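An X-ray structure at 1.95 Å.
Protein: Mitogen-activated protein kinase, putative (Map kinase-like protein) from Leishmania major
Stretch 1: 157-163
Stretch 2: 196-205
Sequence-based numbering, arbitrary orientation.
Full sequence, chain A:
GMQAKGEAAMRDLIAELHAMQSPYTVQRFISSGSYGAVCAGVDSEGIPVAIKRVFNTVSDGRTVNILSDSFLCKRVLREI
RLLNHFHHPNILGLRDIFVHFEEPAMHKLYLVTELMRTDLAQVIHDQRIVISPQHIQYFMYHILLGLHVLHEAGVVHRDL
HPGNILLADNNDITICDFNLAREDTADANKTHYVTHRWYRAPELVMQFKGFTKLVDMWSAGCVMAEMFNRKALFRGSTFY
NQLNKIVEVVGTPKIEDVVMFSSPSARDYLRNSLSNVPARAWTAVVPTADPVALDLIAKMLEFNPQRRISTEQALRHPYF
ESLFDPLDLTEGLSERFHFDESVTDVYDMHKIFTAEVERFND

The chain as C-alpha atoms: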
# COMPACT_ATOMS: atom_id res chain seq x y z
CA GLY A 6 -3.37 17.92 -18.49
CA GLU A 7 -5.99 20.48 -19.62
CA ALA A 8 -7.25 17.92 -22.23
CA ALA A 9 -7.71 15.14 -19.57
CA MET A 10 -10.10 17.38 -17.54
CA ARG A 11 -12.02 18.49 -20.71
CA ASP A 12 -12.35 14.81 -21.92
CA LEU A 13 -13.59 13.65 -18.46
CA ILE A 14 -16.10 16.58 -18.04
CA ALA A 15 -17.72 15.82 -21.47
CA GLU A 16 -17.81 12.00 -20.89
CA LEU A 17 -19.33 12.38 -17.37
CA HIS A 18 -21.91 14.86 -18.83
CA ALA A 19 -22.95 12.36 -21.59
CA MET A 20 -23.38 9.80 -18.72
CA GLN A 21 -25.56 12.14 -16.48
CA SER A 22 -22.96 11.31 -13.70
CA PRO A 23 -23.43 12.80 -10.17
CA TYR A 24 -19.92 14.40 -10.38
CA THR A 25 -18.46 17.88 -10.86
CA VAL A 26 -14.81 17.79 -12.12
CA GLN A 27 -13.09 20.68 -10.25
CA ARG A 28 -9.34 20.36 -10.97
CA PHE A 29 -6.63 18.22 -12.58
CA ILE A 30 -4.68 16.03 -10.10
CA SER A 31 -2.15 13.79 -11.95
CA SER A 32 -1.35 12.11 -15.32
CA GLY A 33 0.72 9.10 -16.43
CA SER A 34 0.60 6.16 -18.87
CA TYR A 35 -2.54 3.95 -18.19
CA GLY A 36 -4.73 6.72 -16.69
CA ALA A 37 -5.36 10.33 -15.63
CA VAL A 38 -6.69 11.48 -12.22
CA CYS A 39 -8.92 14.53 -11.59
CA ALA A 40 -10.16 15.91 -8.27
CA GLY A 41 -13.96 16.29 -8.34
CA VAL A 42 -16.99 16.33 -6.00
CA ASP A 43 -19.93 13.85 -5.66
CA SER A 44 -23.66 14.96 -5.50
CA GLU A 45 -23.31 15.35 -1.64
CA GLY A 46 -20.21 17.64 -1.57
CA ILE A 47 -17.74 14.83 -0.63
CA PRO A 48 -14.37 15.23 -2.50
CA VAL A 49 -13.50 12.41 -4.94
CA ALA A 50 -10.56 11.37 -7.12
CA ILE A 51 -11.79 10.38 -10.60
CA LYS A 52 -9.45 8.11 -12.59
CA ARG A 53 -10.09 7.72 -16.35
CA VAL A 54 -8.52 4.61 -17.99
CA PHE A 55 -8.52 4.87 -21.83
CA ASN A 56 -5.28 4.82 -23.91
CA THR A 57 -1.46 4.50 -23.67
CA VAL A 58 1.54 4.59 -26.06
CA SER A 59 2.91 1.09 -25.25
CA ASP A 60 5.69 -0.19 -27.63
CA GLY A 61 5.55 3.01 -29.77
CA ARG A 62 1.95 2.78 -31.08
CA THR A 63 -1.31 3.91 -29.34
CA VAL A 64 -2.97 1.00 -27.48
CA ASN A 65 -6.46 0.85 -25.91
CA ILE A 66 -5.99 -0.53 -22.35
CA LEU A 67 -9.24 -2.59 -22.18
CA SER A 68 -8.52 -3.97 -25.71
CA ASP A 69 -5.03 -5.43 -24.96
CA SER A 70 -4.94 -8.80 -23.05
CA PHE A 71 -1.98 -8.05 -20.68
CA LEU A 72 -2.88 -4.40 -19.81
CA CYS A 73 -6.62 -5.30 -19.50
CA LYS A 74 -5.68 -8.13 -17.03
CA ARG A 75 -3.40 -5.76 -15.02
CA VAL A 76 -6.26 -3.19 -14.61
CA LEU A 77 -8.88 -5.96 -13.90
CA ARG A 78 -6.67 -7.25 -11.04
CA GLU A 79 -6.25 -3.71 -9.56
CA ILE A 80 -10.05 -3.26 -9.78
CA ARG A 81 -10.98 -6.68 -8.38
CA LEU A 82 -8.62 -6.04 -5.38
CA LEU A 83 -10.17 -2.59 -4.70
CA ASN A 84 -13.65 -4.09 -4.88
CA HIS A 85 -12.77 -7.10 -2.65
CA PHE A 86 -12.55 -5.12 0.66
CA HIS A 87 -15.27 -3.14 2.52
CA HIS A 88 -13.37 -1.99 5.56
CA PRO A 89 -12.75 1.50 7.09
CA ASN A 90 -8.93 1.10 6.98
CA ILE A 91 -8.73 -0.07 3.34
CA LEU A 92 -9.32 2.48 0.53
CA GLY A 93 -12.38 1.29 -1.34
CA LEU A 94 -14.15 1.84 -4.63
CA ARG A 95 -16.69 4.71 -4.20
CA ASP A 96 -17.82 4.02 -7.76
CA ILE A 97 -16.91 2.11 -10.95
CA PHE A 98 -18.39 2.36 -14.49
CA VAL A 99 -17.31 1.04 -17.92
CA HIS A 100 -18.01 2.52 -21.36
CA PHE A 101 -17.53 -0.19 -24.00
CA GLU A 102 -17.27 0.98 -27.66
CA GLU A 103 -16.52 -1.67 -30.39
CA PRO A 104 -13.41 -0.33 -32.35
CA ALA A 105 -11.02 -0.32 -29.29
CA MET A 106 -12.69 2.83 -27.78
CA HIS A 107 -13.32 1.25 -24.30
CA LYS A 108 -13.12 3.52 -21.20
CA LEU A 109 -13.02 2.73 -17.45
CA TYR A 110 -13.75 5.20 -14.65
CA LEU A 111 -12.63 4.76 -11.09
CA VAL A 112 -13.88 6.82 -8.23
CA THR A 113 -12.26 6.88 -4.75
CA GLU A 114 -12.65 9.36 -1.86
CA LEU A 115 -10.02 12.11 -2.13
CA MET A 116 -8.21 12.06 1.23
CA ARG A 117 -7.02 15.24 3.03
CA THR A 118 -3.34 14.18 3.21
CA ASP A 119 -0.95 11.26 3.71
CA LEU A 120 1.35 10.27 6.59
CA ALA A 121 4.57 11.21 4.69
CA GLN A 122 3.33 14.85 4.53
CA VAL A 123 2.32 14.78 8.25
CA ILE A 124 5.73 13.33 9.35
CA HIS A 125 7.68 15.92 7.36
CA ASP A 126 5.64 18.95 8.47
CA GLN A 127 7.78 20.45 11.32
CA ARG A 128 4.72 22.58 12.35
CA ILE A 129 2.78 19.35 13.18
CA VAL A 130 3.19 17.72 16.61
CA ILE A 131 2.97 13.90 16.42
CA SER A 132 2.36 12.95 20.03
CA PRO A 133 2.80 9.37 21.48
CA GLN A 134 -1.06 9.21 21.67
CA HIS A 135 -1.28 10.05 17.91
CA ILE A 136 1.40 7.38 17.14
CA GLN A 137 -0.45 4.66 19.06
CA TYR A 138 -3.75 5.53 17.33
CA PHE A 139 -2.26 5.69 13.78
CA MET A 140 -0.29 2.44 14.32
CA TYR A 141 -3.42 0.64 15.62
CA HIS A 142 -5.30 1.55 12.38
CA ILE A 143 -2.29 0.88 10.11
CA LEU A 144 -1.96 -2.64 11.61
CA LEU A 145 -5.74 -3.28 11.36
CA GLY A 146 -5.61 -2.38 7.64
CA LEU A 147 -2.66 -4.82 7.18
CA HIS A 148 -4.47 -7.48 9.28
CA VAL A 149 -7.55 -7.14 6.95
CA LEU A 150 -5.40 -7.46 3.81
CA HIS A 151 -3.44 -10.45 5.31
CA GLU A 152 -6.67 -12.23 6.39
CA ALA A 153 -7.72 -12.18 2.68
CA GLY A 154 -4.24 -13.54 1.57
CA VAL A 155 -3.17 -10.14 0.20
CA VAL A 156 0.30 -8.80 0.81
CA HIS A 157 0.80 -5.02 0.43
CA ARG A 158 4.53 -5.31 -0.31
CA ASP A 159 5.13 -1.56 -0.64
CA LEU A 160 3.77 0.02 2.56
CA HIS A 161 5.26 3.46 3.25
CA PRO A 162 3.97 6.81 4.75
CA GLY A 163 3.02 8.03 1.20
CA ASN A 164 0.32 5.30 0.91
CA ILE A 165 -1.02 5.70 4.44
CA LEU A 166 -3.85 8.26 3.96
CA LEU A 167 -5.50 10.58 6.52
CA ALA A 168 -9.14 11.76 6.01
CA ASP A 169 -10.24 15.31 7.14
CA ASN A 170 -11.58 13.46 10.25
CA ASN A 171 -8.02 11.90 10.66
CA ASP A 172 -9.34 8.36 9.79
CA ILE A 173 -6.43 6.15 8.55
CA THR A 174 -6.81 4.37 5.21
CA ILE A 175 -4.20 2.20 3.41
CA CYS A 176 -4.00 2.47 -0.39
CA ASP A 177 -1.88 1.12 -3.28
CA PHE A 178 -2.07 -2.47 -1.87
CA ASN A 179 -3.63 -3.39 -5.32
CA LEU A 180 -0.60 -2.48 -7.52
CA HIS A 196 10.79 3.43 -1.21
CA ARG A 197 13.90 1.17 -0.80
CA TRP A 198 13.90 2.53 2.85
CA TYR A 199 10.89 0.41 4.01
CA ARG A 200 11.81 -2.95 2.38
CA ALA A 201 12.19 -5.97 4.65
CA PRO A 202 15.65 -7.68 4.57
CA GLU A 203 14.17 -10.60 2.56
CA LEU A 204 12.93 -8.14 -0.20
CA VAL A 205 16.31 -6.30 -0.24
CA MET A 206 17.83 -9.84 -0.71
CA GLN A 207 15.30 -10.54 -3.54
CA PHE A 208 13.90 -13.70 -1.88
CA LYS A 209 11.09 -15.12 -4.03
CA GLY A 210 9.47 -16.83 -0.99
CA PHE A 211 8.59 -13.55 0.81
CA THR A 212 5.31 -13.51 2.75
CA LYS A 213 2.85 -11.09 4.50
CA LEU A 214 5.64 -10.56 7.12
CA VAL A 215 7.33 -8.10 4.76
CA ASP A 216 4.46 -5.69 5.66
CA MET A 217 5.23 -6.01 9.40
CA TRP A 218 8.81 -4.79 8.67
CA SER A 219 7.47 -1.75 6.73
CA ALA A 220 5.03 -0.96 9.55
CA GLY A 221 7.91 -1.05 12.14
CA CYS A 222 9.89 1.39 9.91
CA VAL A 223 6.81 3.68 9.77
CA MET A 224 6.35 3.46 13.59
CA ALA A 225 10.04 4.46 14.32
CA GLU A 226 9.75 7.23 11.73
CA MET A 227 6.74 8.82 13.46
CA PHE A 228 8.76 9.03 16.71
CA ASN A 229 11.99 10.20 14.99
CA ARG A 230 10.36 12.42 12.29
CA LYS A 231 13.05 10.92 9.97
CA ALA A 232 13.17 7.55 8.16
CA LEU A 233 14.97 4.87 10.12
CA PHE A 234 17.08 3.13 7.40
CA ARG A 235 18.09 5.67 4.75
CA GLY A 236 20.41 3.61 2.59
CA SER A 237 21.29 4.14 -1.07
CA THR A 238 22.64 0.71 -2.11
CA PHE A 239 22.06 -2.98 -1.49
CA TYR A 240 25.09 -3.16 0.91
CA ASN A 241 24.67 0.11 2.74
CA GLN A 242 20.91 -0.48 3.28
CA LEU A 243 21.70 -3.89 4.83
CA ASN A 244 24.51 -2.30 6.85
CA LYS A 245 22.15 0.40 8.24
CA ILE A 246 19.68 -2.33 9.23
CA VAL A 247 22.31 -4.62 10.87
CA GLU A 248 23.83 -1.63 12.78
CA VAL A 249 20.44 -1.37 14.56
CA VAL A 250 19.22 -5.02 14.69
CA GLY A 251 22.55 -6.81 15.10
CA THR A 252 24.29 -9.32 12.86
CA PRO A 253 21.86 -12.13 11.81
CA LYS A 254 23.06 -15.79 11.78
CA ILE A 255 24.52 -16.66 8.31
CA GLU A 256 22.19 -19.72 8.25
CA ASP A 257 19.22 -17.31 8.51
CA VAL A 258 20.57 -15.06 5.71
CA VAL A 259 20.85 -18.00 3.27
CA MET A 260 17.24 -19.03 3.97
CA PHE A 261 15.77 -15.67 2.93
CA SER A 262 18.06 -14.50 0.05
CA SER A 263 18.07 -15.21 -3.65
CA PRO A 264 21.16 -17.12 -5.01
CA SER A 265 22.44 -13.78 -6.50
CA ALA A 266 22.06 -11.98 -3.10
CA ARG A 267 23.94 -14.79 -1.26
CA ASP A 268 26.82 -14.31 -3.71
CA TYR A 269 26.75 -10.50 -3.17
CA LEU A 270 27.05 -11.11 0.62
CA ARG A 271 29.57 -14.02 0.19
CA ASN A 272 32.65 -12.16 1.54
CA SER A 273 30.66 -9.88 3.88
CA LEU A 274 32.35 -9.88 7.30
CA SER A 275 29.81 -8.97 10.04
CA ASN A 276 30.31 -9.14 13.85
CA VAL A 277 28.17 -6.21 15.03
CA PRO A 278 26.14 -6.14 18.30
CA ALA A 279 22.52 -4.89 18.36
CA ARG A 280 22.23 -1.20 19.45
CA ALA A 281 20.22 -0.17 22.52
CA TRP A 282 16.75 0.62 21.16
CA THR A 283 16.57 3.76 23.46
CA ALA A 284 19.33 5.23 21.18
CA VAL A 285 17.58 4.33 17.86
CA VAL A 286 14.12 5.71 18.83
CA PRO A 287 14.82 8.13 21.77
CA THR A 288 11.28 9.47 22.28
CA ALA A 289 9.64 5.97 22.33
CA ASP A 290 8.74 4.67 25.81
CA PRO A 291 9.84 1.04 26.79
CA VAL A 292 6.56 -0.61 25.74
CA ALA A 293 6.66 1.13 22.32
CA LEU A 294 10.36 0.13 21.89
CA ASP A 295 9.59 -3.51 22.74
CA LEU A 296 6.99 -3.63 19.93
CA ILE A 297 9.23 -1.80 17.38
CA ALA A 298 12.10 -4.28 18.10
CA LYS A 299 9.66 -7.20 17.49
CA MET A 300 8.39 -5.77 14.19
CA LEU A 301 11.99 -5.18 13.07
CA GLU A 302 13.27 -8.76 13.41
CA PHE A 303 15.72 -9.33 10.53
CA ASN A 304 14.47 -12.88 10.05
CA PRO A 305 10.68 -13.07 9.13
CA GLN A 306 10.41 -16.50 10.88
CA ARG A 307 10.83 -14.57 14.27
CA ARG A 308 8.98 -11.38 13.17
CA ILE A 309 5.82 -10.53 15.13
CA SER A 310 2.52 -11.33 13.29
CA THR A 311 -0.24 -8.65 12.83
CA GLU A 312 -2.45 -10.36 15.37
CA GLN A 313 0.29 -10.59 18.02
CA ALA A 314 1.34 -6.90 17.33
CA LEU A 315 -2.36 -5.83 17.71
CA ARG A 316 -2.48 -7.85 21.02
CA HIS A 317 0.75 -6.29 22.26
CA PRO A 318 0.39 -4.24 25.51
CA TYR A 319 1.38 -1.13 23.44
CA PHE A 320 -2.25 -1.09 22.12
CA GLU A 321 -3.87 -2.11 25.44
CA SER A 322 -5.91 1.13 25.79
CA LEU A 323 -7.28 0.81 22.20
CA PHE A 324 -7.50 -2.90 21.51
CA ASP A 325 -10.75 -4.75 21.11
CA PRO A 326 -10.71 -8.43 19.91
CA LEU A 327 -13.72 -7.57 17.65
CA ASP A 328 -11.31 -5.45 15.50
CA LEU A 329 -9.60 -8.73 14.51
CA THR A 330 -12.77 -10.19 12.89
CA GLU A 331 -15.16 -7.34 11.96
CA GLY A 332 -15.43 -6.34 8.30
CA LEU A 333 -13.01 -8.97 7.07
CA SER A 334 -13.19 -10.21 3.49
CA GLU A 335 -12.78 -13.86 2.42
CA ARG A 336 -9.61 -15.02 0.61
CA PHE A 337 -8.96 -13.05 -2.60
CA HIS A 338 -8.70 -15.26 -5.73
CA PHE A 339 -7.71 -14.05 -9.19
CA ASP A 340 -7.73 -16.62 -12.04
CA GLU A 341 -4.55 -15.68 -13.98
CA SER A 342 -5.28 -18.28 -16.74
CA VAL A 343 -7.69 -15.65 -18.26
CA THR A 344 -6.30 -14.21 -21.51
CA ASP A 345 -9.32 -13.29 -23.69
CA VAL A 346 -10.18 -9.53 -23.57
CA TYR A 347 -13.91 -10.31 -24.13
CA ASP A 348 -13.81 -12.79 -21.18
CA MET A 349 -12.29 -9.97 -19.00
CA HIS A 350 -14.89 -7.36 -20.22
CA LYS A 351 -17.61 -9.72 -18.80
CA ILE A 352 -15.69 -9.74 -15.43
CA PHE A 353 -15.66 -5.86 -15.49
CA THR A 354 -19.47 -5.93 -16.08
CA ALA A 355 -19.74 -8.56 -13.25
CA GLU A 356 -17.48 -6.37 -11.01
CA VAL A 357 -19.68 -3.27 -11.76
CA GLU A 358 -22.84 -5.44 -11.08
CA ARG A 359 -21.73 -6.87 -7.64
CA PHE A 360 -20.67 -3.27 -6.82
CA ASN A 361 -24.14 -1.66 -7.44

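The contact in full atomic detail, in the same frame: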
# COMPACT_ATOMS: atom_id res chain seq x y z
N HIS A 157 0.66 -6.37 1.00
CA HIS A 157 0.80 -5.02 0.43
C HIS A 157 2.08 -4.97 -0.37
O HIS A 157 2.05 -4.71 -1.57
CB HIS A 157 0.79 -3.90 1.53
CG HIS A 157 0.67 -2.52 0.96
ND1 HIS A 157 1.58 -2.03 0.03
CD2 HIS A 157 -0.28 -1.57 1.17
CE1 HIS A 157 1.14 -0.83 -0.31
NE2 HIS A 157 0.02 -0.52 0.35
N ARG A 158 3.19 -5.26 0.28
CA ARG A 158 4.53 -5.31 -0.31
C ARG A 158 5.20 -3.96 -0.55
O ARG A 158 6.42 -3.91 -0.76
CB ARG A 158 4.56 -6.22 -1.56
CG ARG A 158 5.93 -6.84 -1.81
CD ARG A 158 5.93 -7.45 -3.20
NE ARG A 158 7.26 -7.41 -3.81
CZ ARG A 158 7.57 -7.95 -4.98
NH1 ARG A 158 6.64 -8.59 -5.69
NH2 ARG A 158 8.81 -7.87 -5.45
N ASP A 159 4.45 -2.85 -0.48
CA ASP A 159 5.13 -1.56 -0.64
C ASP A 159 4.52 -0.51 0.31
O ASP A 159 4.16 0.60 -0.12
CB ASP A 159 5.10 -1.10 -2.11
CG ASP A 159 6.01 0.11 -2.40
OD1 ASP A 159 7.03 0.29 -1.66
OD2 ASP A 159 5.67 0.91 -3.29
N LEU A 160 4.36 -0.88 1.58
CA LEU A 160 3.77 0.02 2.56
C LEU A 160 4.79 1.08 2.93
O LEU A 160 5.90 0.75 3.28
CB LEU A 160 3.29 -0.73 3.82
CG LEU A 160 2.59 0.15 4.89
CD1 LEU A 160 1.14 0.50 4.47
CD2 LEU A 160 2.60 -0.53 6.26
N HIS A 161 4.39 2.34 2.88
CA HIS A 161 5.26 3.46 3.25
C HIS A 161 4.35 4.65 3.63
O HIS A 161 3.15 4.58 3.34
CB HIS A 161 6.30 3.77 2.14
CG HIS A 161 5.73 4.33 0.87
ND1 HIS A 161 5.62 3.54 -0.28
CD2 HIS A 161 5.31 5.57 0.58
CE1 HIS A 161 5.10 4.33 -1.20
NE2 HIS A 161 4.90 5.56 -0.74
N PRO A 162 4.85 5.70 4.35
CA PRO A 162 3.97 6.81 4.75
C PRO A 162 3.15 7.47 3.62
O PRO A 162 2.06 7.94 3.90
CB PRO A 162 4.96 7.79 5.42
CG PRO A 162 6.08 6.89 5.94
CD PRO A 162 6.23 5.92 4.82
N GLY A 163 3.67 7.47 2.39
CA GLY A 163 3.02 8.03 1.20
C GLY A 163 1.73 7.33 0.80
O GLY A 163 0.89 7.93 0.13
N HIS A 196 9.36 3.16 -1.08
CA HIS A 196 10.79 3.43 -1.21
C HIS A 196 11.62 2.20 -0.77
O HIS A 196 11.13 1.34 -0.01
CB HIS A 196 11.16 4.65 -0.32
CG HIS A 196 12.26 5.53 -0.85
ND1 HIS A 196 12.23 6.91 -0.68
CD2 HIS A 196 13.39 5.20 -1.53
CE1 HIS A 196 13.35 7.37 -1.22
NE2 HIS A 196 14.09 6.37 -1.74
N ARG A 197 12.90 2.16 -1.22
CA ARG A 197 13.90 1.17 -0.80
C ARG A 197 14.06 1.17 0.77
O ARG A 197 14.31 0.14 1.38
CB ARG A 197 15.24 1.45 -1.51
CG ARG A 197 15.70 2.94 -1.56
CD ARG A 197 17.05 3.15 -2.23
NE ARG A 197 17.70 4.39 -1.82
CZ ARG A 197 17.55 5.56 -2.44
NH1 ARG A 197 16.78 5.66 -3.51
NH2 ARG A 197 18.18 6.64 -1.99
N TRP A 198 13.77 2.32 1.41
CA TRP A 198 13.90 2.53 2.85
C TRP A 198 12.99 1.70 3.76
O TRP A 198 13.31 1.53 4.95
CB TRP A 198 13.79 4.03 3.20
CG TRP A 198 14.82 4.94 2.57
CD1 TRP A 198 15.95 4.58 1.88
CD2 TRP A 198 14.85 6.37 2.68
NE1 TRP A 198 16.66 5.70 1.53
CE2 TRP A 198 16.00 6.82 1.99
CE3 TRP A 198 13.99 7.33 3.26
CZ2 TRP A 198 16.35 8.18 1.91
CZ3 TRP A 198 14.32 8.67 3.16
CH2 TRP A 198 15.49 9.09 2.50
N TYR A 199 11.88 1.16 3.22
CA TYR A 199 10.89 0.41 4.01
C TYR A 199 10.86 -1.06 3.67
O TYR A 199 9.97 -1.74 4.14
CB TYR A 199 9.48 1.05 3.81
CG TYR A 199 9.50 2.54 4.08
CD1 TYR A 199 9.18 3.04 5.35
CD2 TYR A 199 9.87 3.45 3.09
CE1 TYR A 199 9.26 4.40 5.62
CE2 TYR A 199 9.97 4.81 3.36
CZ TYR A 199 9.65 5.29 4.62
OH TYR A 199 9.71 6.64 4.89
N ARG A 200 11.79 -1.56 2.84
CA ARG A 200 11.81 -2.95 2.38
C ARG A 200 12.46 -3.85 3.41
O ARG A 200 13.57 -3.58 3.87
CB ARG A 200 12.56 -3.08 1.04
CG ARG A 200 11.97 -2.24 -0.09
CD ARG A 200 11.49 -3.06 -1.26
NE ARG A 200 11.08 -2.22 -2.38
CZ ARG A 200 9.90 -1.60 -2.49
NH1 ARG A 200 8.99 -1.72 -1.52
NH2 ARG A 200 9.63 -0.84 -3.54
N ALA A 201 11.77 -4.95 3.70
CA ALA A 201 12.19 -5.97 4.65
C ALA A 201 13.50 -6.56 4.14
O ALA A 201 13.71 -6.58 2.92
CB ALA A 201 11.11 -7.05 4.72
N PRO A 202 14.37 -7.06 5.03
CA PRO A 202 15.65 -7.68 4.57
C PRO A 202 15.48 -8.75 3.49
O PRO A 202 16.19 -8.70 2.50
CB PRO A 202 16.23 -8.27 5.86
CG PRO A 202 15.70 -7.34 6.93
CD PRO A 202 14.29 -7.05 6.50
N GLU A 203 14.44 -9.60 3.60
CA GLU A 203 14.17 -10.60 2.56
C GLU A 203 13.80 -9.98 1.19
O GLU A 203 14.12 -10.59 0.18
CB GLU A 203 13.13 -11.68 3.02
CG GLU A 203 11.75 -11.13 3.40
CD GLU A 203 11.51 -10.67 4.83
OE1 GLU A 203 10.34 -10.74 5.27
OE2 GLU A 203 12.47 -10.21 5.51
N LEU A 204 13.18 -8.77 1.13
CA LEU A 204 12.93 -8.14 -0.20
C LEU A 204 14.20 -7.50 -0.71
O LEU A 204 14.45 -7.51 -1.92
CB LEU A 204 11.80 -7.10 -0.16
CG LEU A 204 10.36 -7.65 0.17
CD1 LEU A 204 9.38 -6.55 0.15
CD2 LEU A 204 9.91 -8.71 -0.90
N VAL A 205 15.03 -6.92 0.20
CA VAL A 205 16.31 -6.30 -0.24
C VAL A 205 17.17 -7.44 -0.84
O VAL A 205 17.91 -7.22 -1.80
CB VAL A 205 17.05 -5.60 0.96
CG1 VAL A 205 18.46 -5.11 0.54
CG2 VAL A 205 16.20 -4.44 1.56
O HOH W 1 8.30 -3.19 1.08

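Loops that meet with little surface in common often rely on one well-placed charge pair, with water and apolar contacts completing the fit. Residues 157-163 and 196-205 of this kinase-like protein illustrate the principle: together they bury 356 Å², and no backbone hydrogen bond joins them. Their main chains stay apart, with CA atoms 6.4 Å from each other at His161 and Tyr199 and 7.5 Å at Asp159 and Arg200, so side chains must span the gap.

The polar centre is a salt bridge. Arg200 leaves its backbone sideways, but its end reaches across, and NH1 donates to Asp159 OD1 at 2.8 Å with an angle of 152°. Arg200 NH2 adds a weak bond to the same Asp159 OD1 at 3.4 Å, so one oxygen receives both nitrogens, lying at the edge of the guanidinium near its plane, where the N-H groups point. The carbonyl Arg158 O also approaches Arg200 NH1, at 3.5 Å, but the angle is too poor for a direct bond. A water solves the problem: it donates to Arg158 O at 2.7 Å and accepts from Arg200 NH1 at 3.1 Å.

Bonds within the first stretch satisfy further groups. Asp159 N donates to His157 ND1 at 3.0 Å, while His161 ND1 makes a weak bond to Asp159 O at 3.3 Å, helping to hold the loop that presents the carboxylate.

Beside this network, Tyr199 points toward the first stretch. His161 CB sits over one face of its ring, 4.0 Å from the centroid of Tyr199, in a CH-pi contact, and Pro162 CD packs 3.5 Å from Tyr199 CZ. Tyr199 OH is satisfied elsewhere in the structure. Leu204, on the helix that follows Ala201 at the N-cap, supplies another apolar surface: its CD1 lies 4.0 Å from Arg158 CG, against the aliphatic part of that arginine.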